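Local coordinates for protein lectin (Lotus tetragonolobus, PDB 2EIG) that probably binds L-fucose-containing sugars, as a seed lectin of the legume family that carries calcium and manganese ions, at residues 27-32 with 215-220. Numbering follows the deposited sequence.
Sequences RLAMPT and RHDIYS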
ATOM      1  N   ARG A  27      28.446 -23.252   0.228  1.00 24.65           N
ATOM      2  CA  ARG A  27      27.098 -22.904  -0.228  1.00 24.07           C
ATOM      3  C   ARG A  27      26.022 -23.616   0.592  1.00 21.96           C
ATOM      4  O   ARG A  27      26.286 -24.646   1.204  1.00 22.87           O
ATOM      5  CB  ARG A  27      26.961 -22.971  -1.766  1.00 25.33           C
ATOM      6  CG  ARG A  27      26.545 -24.254  -2.395  1.00 30.21           C
ATOM      7  CD  ARG A  27      27.148 -24.269  -3.824  1.00 42.43           C
ATOM      8  NE  ARG A  27      26.231 -24.742  -4.876  1.00 47.74           N
ATOM      9  CZ  ARG A  27      26.437 -24.595  -6.196  1.00 52.26           C
ATOM     10  NH1 ARG A  27      25.533 -25.048  -7.079  1.00 52.11           N
ATOM     11  NH2 ARG A  27      27.545 -23.990  -6.643  1.00 52.46           N
ATOM     12  N   LEU A  28      24.844 -23.011   0.681  1.00 19.54           N
ATOM     13  CA  LEU A  28      23.755 -23.601   1.410  1.00 17.52           C
ATOM     14  C   LEU A  28      22.863 -24.401   0.451  1.00 16.64           C
ATOM     15  O   LEU A  28      22.168 -23.831  -0.392  1.00 13.94           O
ATOM     16  CB  LEU A  28      22.973 -22.515   2.172  1.00 17.54           C
ATOM     17  CG  LEU A  28      21.644 -22.996   2.797  1.00 18.08           C
ATOM     18  CD1 LEU A  28      21.793 -24.242   3.727  1.00 15.71           C
ATOM     19  CD2 LEU A  28      21.047 -21.794   3.538  1.00 18.90           C
ATOM     20  N   ALA A  29      22.907 -25.727   0.570  1.00 16.80           N
ATOM     21  CA  ALA A  29      22.216 -26.577  -0.388  1.00 16.64           C
ATOM     22  C   ALA A  29      20.903 -27.103   0.194  1.00 16.52           C
ATOM     23  O   ALA A  29      20.858 -27.650   1.297  1.00 15.04           O
ATOM     24  CB  ALA A  29      23.065 -27.679  -0.830  1.00 16.01           C
ATOM     25  N   MET A  30      19.842 -26.928  -0.582  1.00 14.73           N
ATOM     26  CA  MET A  30      18.508 -27.234  -0.079  1.00 15.21           C
ATOM     27  C   MET A  30      17.754 -27.792  -1.281  1.00 14.95           C
ATOM     28  O   MET A  30      17.062 -27.058  -1.956  1.00 14.60           O
ATOM     29  CB  MET A  30      17.825 -25.937   0.410  1.00 14.70           C
ATOM     30  CG  MET A  30      18.561 -25.252   1.572  1.00 14.10           C
ATOM     31  SD  MET A  30      17.702 -23.776   2.036  1.00 15.54           S
ATOM     32  CE  MET A  30      16.282 -24.492   2.925  1.00 16.95           C
ATOM     33  N   PRO A  31      17.884 -29.089  -1.530  1.00 16.04           N
ATOM     34  CA  PRO A  31      18.593 -30.029  -0.641  1.00 16.49           C
ATOM     35  C   PRO A  31      20.049 -30.268  -1.027  1.00 17.01           C
ATOM     36  O   PRO A  31      20.505 -29.924  -2.126  1.00 16.75           O
ATOM     37  CB  PRO A  31      17.834 -31.343  -0.868  1.00 14.84           C
ATOM     38  CG  PRO A  31      17.552 -31.308  -2.352  1.00 15.10           C
ATOM     39  CD  PRO A  31      17.350 -29.784  -2.717  1.00 14.98           C
ATOM     40  N   THR A  32      20.775 -30.862  -0.092  1.00 18.60           N
ATOM     41  CA  THR A  32      22.126 -31.262  -0.350  1.00 21.22           C
ATOM     42  C   THR A  32      22.192 -32.258  -1.550  1.00 20.41           C
ATOM     43  O   THR A  32      23.066 -32.147  -2.405  1.00 20.72           O
ATOM     44  CB  THR A  32      22.697 -31.930   0.876  1.00 20.01           C
ATOM     45  OG1 THR A  32      24.046 -32.290   0.585  1.00 29.59           O
ATOM     46  CG2 THR A  32      21.900 -33.159   1.251  1.00 21.96           C
ATOM     47  N   ARG A 215      18.133 -28.478  -7.743  1.00 17.37           N
ATOM     48  CA  ARG A 215      18.934 -27.920  -6.666  1.00 16.85           C
ATOM     49  C   ARG A 215      18.368 -26.523  -6.329  1.00 17.12           C
ATOM     50  O   ARG A 215      17.835 -25.834  -7.225  1.00 16.26           O
ATOM     51  CB  ARG A 215      20.399 -27.794  -7.107  1.00 17.63           C
ATOM     52  CG  ARG A 215      21.119 -29.141  -7.503  1.00 15.56           C
ATOM     53  CD  ARG A 215      22.651 -29.036  -7.468  1.00 17.94           C
ATOM     54  NE  ARG A 215      23.102 -28.605  -6.138  1.00 20.74           N
ATOM     55  CZ  ARG A 215      23.238 -29.395  -5.077  1.00 18.66           C
ATOM     56  NH1 ARG A 215      23.026 -30.703  -5.159  1.00 16.21           N
ATOM     57  NH2 ARG A 215      23.617 -28.852  -3.919  1.00 18.76           N
ATOM     58  N   HIS A 216      18.488 -26.123  -5.059  1.00 15.99           N
ATOM     59  CA  HIS A 216      18.361 -24.722  -4.628  1.00 15.93           C
ATOM     60  C   HIS A 216      19.551 -24.463  -3.758  1.00 15.62           C
ATOM     61  O   HIS A 216      19.631 -24.959  -2.661  1.00 15.29           O
ATOM     62  CB  HIS A 216      17.089 -24.467  -3.815  1.00 14.60           C
ATOM     63  CG  HIS A 216      15.900 -25.198  -4.338  1.00 13.13           C
ATOM     64  ND1 HIS A 216      15.536 -26.431  -3.856  1.00 14.26           N
ATOM     65  CD2 HIS A 216      15.023 -24.910  -5.336  1.00 13.67           C
ATOM     66  CE1 HIS A 216      14.461 -26.861  -4.499  1.00 12.80           C
ATOM     67  NE2 HIS A 216      14.111 -25.951  -5.380  1.00 11.14           N
ATOM     68  N   ASP A 217      20.504 -23.722  -4.298  1.00 16.49           N
ATOM     69  CA  ASP A 217      21.771 -23.515  -3.633  1.00 16.83           C
ATOM     70  C   ASP A 217      21.868 -22.057  -3.472  1.00 16.77           C
ATOM     71  O   ASP A 217      21.788 -21.289  -4.451  1.00 15.90           O
ATOM     72  CB  ASP A 217      22.929 -23.975  -4.503  1.00 17.59           C
ATOM     73  CG  ASP A 217      22.870 -25.426  -4.791  1.00 17.78           C
ATOM     74  OD1 ASP A 217      23.070 -25.783  -5.970  1.00 22.46           O
ATOM     75  OD2 ASP A 217      22.607 -26.208  -3.844  1.00 18.36           O
ATOM     76  N   ILE A 218      22.055 -21.709  -2.215  1.00 16.25           N
ATOM     77  CA  ILE A 218      22.133 -20.352  -1.755  1.00 16.42           C
ATOM     78  C   ILE A 218      23.585 -20.086  -1.468  1.00 15.71           C
ATOM     79  O   ILE A 218      24.237 -20.846  -0.745  1.00 14.99           O
ATOM     80  CB  ILE A 218      21.306 -20.185  -0.453  1.00 16.36           C
ATOM     81  CG1 ILE A 218      19.846 -20.631  -0.683  1.00 16.66           C
ATOM     82  CG2 ILE A 218      21.350 -18.720   0.043  1.00 17.50           C
ATOM     83  CD1 ILE A 218      19.033 -20.689   0.615  1.00 16.40           C
ATOM     84  N   TYR A 219      24.055 -18.954  -1.977  1.00 16.45           N
ATOM     85  CA  TYR A 219      25.447 -18.606  -1.937  1.00 18.25           C
ATOM     86  C   TYR A 219      25.816 -17.618  -0.847  1.00 18.47           C
ATOM     87  O   TYR A 219      26.969 -17.577  -0.406  1.00 18.95           O
ATOM     88  CB  TYR A 219      25.845 -18.029  -3.272  1.00 19.38           C
ATOM     89  CG  TYR A 219      25.529 -18.979  -4.392  1.00 21.85           C
ATOM     90  CD1 TYR A 219      24.813 -18.557  -5.472  1.00 20.98           C
ATOM     91  CD2 TYR A 219      25.934 -20.334  -4.326  1.00 23.10           C
ATOM     92  CE1 TYR A 219      24.501 -19.429  -6.506  1.00 23.31           C
ATOM     93  CE2 TYR A 219      25.623 -21.228  -5.345  1.00 22.14           C
ATOM     94  CZ  TYR A 219      24.914 -20.763  -6.430  1.00 23.99           C
ATOM     95  OH  TYR A 219      24.625 -21.612  -7.452  1.00 26.14           O
ATOM     96  N   SER A 220      24.855 -16.781  -0.467  1.00 18.73           N
ATOM     97  CA  SER A 220      25.108 -15.659   0.428  1.00 18.71           C
ATOM     98  C   SER A 220      23.797 -15.190   1.001  1.00 17.88           C
ATOM     99  O   SER A 220      22.726 -15.435   0.429  1.00 16.99           O
ATOM    100  CB  SER A 220      25.835 -14.484  -0.306  1.00 19.47           C
ATOM    101  OG  SER A 220      24.991 -13.727  -1.171  1.00 21.28           O
TER
HETATM  102  O   HOH W   1      20.304 -27.917  -3.764  1.00 18.21           O
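Arg-27 runs alongside Tyr-219 and crosses Asp-217, both on the antiparallel neighbour strand. Its CB lies 3.6 Å from Ile-218 O and near Tyr-219 CD2; CG passes Asp-217 CB; CD rests at the edge of the tyrosine ring. NE then faces Asp-217 CB and CG, while CZ has Tyr-219 CE2 over one guanidinium face, the two planes turned 78° apart. At the tip NH2 stays beside the ring and NH1 gives Asp-217 OD1 a salt bridge of 2.8 Å, from above the carboxylate plane. With CG of Asp-217 anti to its carbonyl carbon (chi1 -62°), Arg-215 takes the same carboxylate side-on, NE on the syn lone pair of OD1 and NH2 on OD2; its NH1 reaches Thr-32 O at 3.1 Å. The small methyl of Ala-29 touches Arg-215 NH2 and Asp-217 OD2, fitting beside the ion pair.

Leu-28 pairs with Ile-218 through two backbone hydrogen bonds. On their face, Leu-28 CD2 and Met-30 SD meet Ile-218 CD1, apolar groups suited to the space between the sheets of this legume-lectin jelly roll, where Phe-204 packs on both Met-30 and Ile-218. The imidazole of His-216 can serve two partners: ND1 donates in its ring plane to Met-30 O, of the cis peptide before Pro-31, at a doubtfully short modelled distance, and NE2 bonds Glu-214. A water accepts from His-216 N; Pro-31 O and Asp-217 OD2 may compete for its protons.

One carboxylate thus serves two arginines, Arg-27 NH1 and Arg-215 NE standing 4.4 Å apart, probably offsetting their repulsion and favouring its ionised form.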